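Local coordinates for protein Myo-inositol dehydrogenase (Corynebacterium glutamicum, PDB 3EUW) that probably oxidises myo-inositol at its 2-position with NAD+, as a tetrameric dehydrogenase of the Gfo/Idh/MocA family, at residues I7-A12 against Q43-A48; L93-I98 against A284-E289. All blocks are in the same frame, centred on the assembly; numbering follows the deposited sequence.

Contact 1 (I7-A12 against Q43-A48)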
# COMPACT_ATOMS: atom_id res chain seq x y z
N ILE A 7 40.02 14.70 -7.44
CA ILE A 7 39.56 13.53 -8.19
C ILE A 7 39.69 13.64 -9.70
O ILE A 7 39.35 14.66 -10.30
CB ILE A 7 38.08 13.23 -7.88
CG1 ILE A 7 37.85 13.14 -6.37
CG2 ILE A 7 37.66 11.93 -8.58
CD1 ILE A 7 38.64 12.05 -5.69
N ALA A 8 40.16 12.57 -10.33
CA ALA A 8 40.26 12.51 -11.78
C ALA A 8 39.14 11.58 -12.26
O ALA A 8 38.97 10.48 -11.72
CB ALA A 8 41.62 11.98 -12.19
N LEU A 9 38.39 12.00 -13.28
CA LEU A 9 37.29 11.21 -13.81
C LEU A 9 37.51 10.71 -15.23
O LEU A 9 37.91 11.48 -16.11
CB LEU A 9 35.99 12.02 -13.77
CG LEU A 9 34.79 11.44 -14.53
CD1 LEU A 9 34.31 10.17 -13.82
CD2 LEU A 9 33.66 12.47 -14.61
N PHE A 10 37.26 9.42 -15.46
CA PHE A 10 37.39 8.82 -16.78
C PHE A 10 36.01 8.51 -17.35
O PHE A 10 35.23 7.76 -16.75
CB PHE A 10 38.22 7.53 -16.70
CG PHE A 10 39.69 7.78 -16.64
CD1 PHE A 10 40.40 8.06 -17.79
CD2 PHE A 10 40.37 7.76 -15.42
CE1 PHE A 10 41.76 8.33 -17.75
CE2 PHE A 10 41.73 8.04 -15.36
CZ PHE A 10 42.43 8.32 -16.53
N GLY A 11 35.72 9.08 -18.51
CA GLY A 11 34.43 8.86 -19.15
C GLY A 11 33.55 10.09 -19.00
O GLY A 11 33.30 10.55 -17.90
N ALA A 12 33.07 10.62 -20.12
CA ALA A 12 32.21 11.80 -20.07
C ALA A 12 30.80 11.38 -20.41
O ALA A 12 29.92 12.22 -20.61
CB ALA A 12 32.72 12.87 -21.03
N GLN A 43 35.23 18.33 -22.61
CA GLN A 43 35.35 19.77 -22.40
C GLN A 43 34.02 20.33 -21.92
O GLN A 43 33.98 21.16 -21.01
CB GLN A 43 35.77 20.45 -23.71
CG GLN A 43 37.09 19.94 -24.27
CD GLN A 43 37.44 20.51 -25.64
OE1 GLN A 43 36.63 20.48 -26.57
NE2 GLN A 43 38.66 21.02 -25.77
N ARG A 44 32.93 19.85 -22.52
CA ARG A 44 31.59 20.29 -22.17
C ARG A 44 31.29 20.04 -20.69
O ARG A 44 30.79 20.92 -19.98
CB ARG A 44 30.58 19.54 -23.03
CG ARG A 44 29.22 20.20 -23.15
CD ARG A 44 29.26 21.35 -24.14
NE ARG A 44 29.86 20.95 -25.42
CZ ARG A 44 29.46 19.91 -26.15
NH1 ARG A 44 28.44 19.16 -25.75
NH2 ARG A 44 30.07 19.63 -27.30
N LEU A 45 31.58 18.83 -20.23
CA LEU A 45 31.33 18.46 -18.85
C LEU A 45 32.30 19.15 -17.89
O LEU A 45 31.93 19.57 -16.80
CB LEU A 45 31.42 16.94 -18.69
CG LEU A 45 31.10 16.37 -17.31
CD1 LEU A 45 29.68 16.75 -16.91
CD2 LEU A 45 31.26 14.85 -17.33
N ALA A 46 33.56 19.27 -18.32
CA ALA A 46 34.59 19.90 -17.51
C ALA A 46 34.28 21.36 -17.15
O ALA A 46 34.35 21.75 -15.98
CB ALA A 46 35.93 19.83 -18.22
N GLU A 47 33.93 22.16 -18.15
CA GLU A 47 33.63 23.56 -17.91
C GLU A 47 32.41 23.74 -17.02
O GLU A 47 32.27 24.75 -16.34
CB GLU A 47 33.43 24.31 -19.23
CG GLU A 47 32.39 23.68 -20.14
CD GLU A 47 32.21 24.46 -21.43
OE1 GLU A 47 31.77 25.63 -21.36
OE2 GLU A 47 32.52 23.90 -22.51
N ALA A 48 31.54 22.74 -17.03
CA ALA A 48 30.32 22.79 -16.22
C ALA A 48 30.63 22.44 -14.77
O ALA A 48 29.73 22.46 -13.92
CB ALA A 48 29.28 21.83 -16.78
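Leu45 reaches out of helix 39-47 with a single methyl, CD2, and meets both Leu9 and Ala12 with it. Leu9 CD2 lies 4.3 Å from Leu45 CD2, methyl against methyl, and the same Leu45 CD2 rests 4.2 Å from Ala12 CA and 4.4 Å from Ala12 CB. With CG anti to the backbone N (chi1 -176°), the Leu45 side chain stands out from the helix toward the end of strand 5-10 and the turn that follows it. These are loose van der Waals contacts, and no hydrogen bond crosses between 7-12 and 43-48. A second shell surrounds the contact: Ala20 of helix 14-25 touches both leucines, while His17 and Ile34 pack on Leu45 and Leu31 and Val70 on Leu9. Ala12 is held from its backbone, its N donating to Asp36 OD2. Gly11 turns the chain out of the strand with a positive phi of 105°, and belongs to a GxGxxG pattern consistent with the dinucleotide-binding turn of a Rossmann fold. The chemistry is purely apolar: a buried patch that seats helix 39-47 against the first strand and the start of this glycine-rich turn.

Contact 2 (L93-I98 against A284-E289); sequences LCEKPI and AAYKAE
The backbones of Leu93 and Glu289 come no nearer than 9.3 Å between their CA atoms, and those of Glu95 and Tyr286 stay 11.0 Å apart between theirs, so side chains and water bridge the gap between the end of strand 92-94 and helix 283-299. Leu93 points at the helix and lays CD1 4.4 Å from Glu289 CD, a methyl against the carboxylate carbon. Glu289 is extended, CG anti to its N and CD anti to CA (chi2 178°), which carries the carboxylate across to the strand side. There Glu289 OE1 faces Glu95 OE2 at 4.4 Å, the two acidic groups linked by a water 2.6 Å from both Glu95 OE2 and Glu289 OE1, though it has more acceptors in reach than protons. A second water hydrogen-bonds Glu95 OE1 and Tyr286 OH. Both waters lie in the plane of the Tyr286 ring, at its edge, while Glu95 OE2 approaches that ring obliquely, 4.3 Å from Tyr286 CE1. Glu95 OE2 also bonds His19 NE2 of helix 14-25, and Ile15 and Val18 of that helix pack on the tyrosine. Glu95-Lys96-Pro97, with a cis peptide before Pro97, matches the Glu-Lys-Pro motif of the Gfo/Idh/MocA family, whose lysine is probably catalytic, as in relatives. Two carboxylates this close would be expected to repel; the waters and His19 probably ease this.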
# COMPACT_ATOMS: atom_id res chain seq x y z
N LEU A 93 37.90 4.00 -7.94
CA LEU A 93 36.53 3.53 -7.83
C LEU A 93 36.17 3.17 -9.26
O LEU A 93 36.10 4.05 -10.13
CB LEU A 93 35.61 4.64 -7.29
CG LEU A 93 34.11 4.41 -7.51
CD1 LEU A 93 33.67 3.10 -6.85
CD2 LEU A 93 33.34 5.60 -6.98
N CYS A 94 35.95 1.89 -9.52
CA CYS A 94 35.66 1.43 -10.87
C CYS A 94 34.27 0.84 -11.07
O CYS A 94 33.82 -0.00 -10.29
CB CYS A 94 36.72 0.40 -11.28
SG CYS A 94 36.63 -0.13 -13.00
N GLU A 95 33.59 1.28 -12.13
CA GLU A 95 32.27 0.75 -12.45
C GLU A 95 32.49 -0.70 -12.81
O GLU A 95 33.52 -1.06 -13.38
CB GLU A 95 31.66 1.44 -13.67
CG GLU A 95 31.07 2.80 -13.40
CD GLU A 95 29.92 2.74 -12.44
OE1 GLU A 95 29.05 1.87 -12.63
OE2 GLU A 95 29.88 3.57 -11.50
N LYS A 96 31.52 -1.55 -12.47
CA LYS A 96 31.62 -2.97 -12.77
C LYS A 96 31.62 -3.16 -14.30
O LYS A 96 31.09 -2.34 -15.03
CB LYS A 96 30.44 -3.70 -12.11
CG LYS A 96 29.55 -4.53 -13.01
CD LYS A 96 28.60 -3.72 -13.88
CE LYS A 96 27.69 -4.66 -14.65
NZ LYS A 96 27.10 -4.09 -15.89
N PRO A 97 32.30 -4.21 -14.80
CA PRO A 97 33.05 -5.23 -14.07
C PRO A 97 34.54 -4.89 -14.20
O PRO A 97 34.90 -3.90 -14.83
CB PRO A 97 32.71 -6.50 -14.82
CG PRO A 97 32.79 -6.00 -16.25
CD PRO A 97 32.15 -4.61 -16.21
N ILE A 98 35.41 -5.70 -13.59
CA ILE A 98 36.83 -5.45 -13.71
C ILE A 98 37.15 -5.67 -15.17
O ILE A 98 37.91 -4.93 -15.80
CB ILE A 98 37.65 -6.42 -12.84
CG1 ILE A 98 37.35 -6.17 -11.35
CG2 ILE A 98 39.13 -6.26 -13.13
CD1 ILE A 98 37.98 -7.18 -10.42
N ALA A 284 20.45 8.55 -4.79
CA ALA A 284 21.05 8.52 -3.45
C ALA A 284 22.20 7.52 -3.36
O ALA A 284 23.23 7.81 -2.74
CB ALA A 284 19.98 8.18 -2.41
N ALA A 285 22.04 6.36 -3.97
CA ALA A 285 23.08 5.33 -3.93
C ALA A 285 24.42 5.81 -4.49
O ALA A 285 25.47 5.55 -3.90
CB ALA A 285 22.62 4.08 -4.69
N TYR A 286 24.39 6.49 -5.64
CA TYR A 286 25.64 6.94 -6.23
C TYR A 286 26.34 7.96 -5.35
O TYR A 286 27.56 7.98 -5.29
CB TYR A 286 25.41 7.52 -7.63
CG TYR A 286 25.20 6.45 -8.67
CD1 TYR A 286 26.20 5.54 -8.97
CD2 TYR A 286 23.99 6.36 -9.37
CE1 TYR A 286 26.03 4.56 -9.94
CE2 TYR A 286 23.81 5.39 -10.35
CZ TYR A 286 24.83 4.50 -10.63
OH TYR A 286 24.67 3.55 -11.62
N LYS A 287 25.56 8.80 -4.69
CA LYS A 287 26.13 9.81 -3.81
C LYS A 287 26.74 9.14 -2.58
O LYS A 287 27.83 9.52 -2.12
CB LYS A 287 25.05 10.81 -3.39
CG LYS A 287 24.63 11.76 -4.51
CD LYS A 287 23.47 12.69 -4.11
CE LYS A 287 23.21 13.75 -5.17
NZ LYS A 287 22.92 13.17 -6.51
N ALA A 288 26.04 8.14 -2.04
CA ALA A 288 26.53 7.45 -0.86
C ALA A 288 27.77 6.65 -1.23
O ALA A 288 28.70 6.54 -0.44
CB ALA A 288 25.45 6.53 -0.30
N GLU A 289 27.78 6.10 -2.43
CA GLU A 289 28.92 5.33 -2.88
C GLU A 289 30.15 6.24 -2.98
O GLU A 289 31.25 5.85 -2.58
CB GLU A 289 28.64 4.70 -4.25
CG GLU A 289 29.73 3.76 -4.75
CD GLU A 289 29.38 3.13 -6.09
OE1 GLU A 289 29.32 3.87 -7.10
OE2 GLU A 289 29.14 1.91 -6.14
O HOH W 1 28.74 2.77 -9.33
O HOH W 2 26.61 1.88 -11.80

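From the N terminus, strand 5-10 leads through the glycine-rich turn into helix 14-25 and strand 29-35, and contact 1 closes this short loop when helix 39-47 packs back beside the first strand. The chain then adds strands 52-54 and 68-71 and opens contact 2 at strand 92-94. That loop closes only after 185 intervening residues, which include most of the mixed sheet, when helix 283-299 returns to the Rossmann domain. The two contacts therefore follow in series, without crossing. The centres of contact 1 and contact 2 lie about 17 Å apart; both reach the parallel sheet, and helix 14-25 borders each. Contact 1 is local to the nucleotide-binding fold, whereas contact 2 ties a late helix back to it.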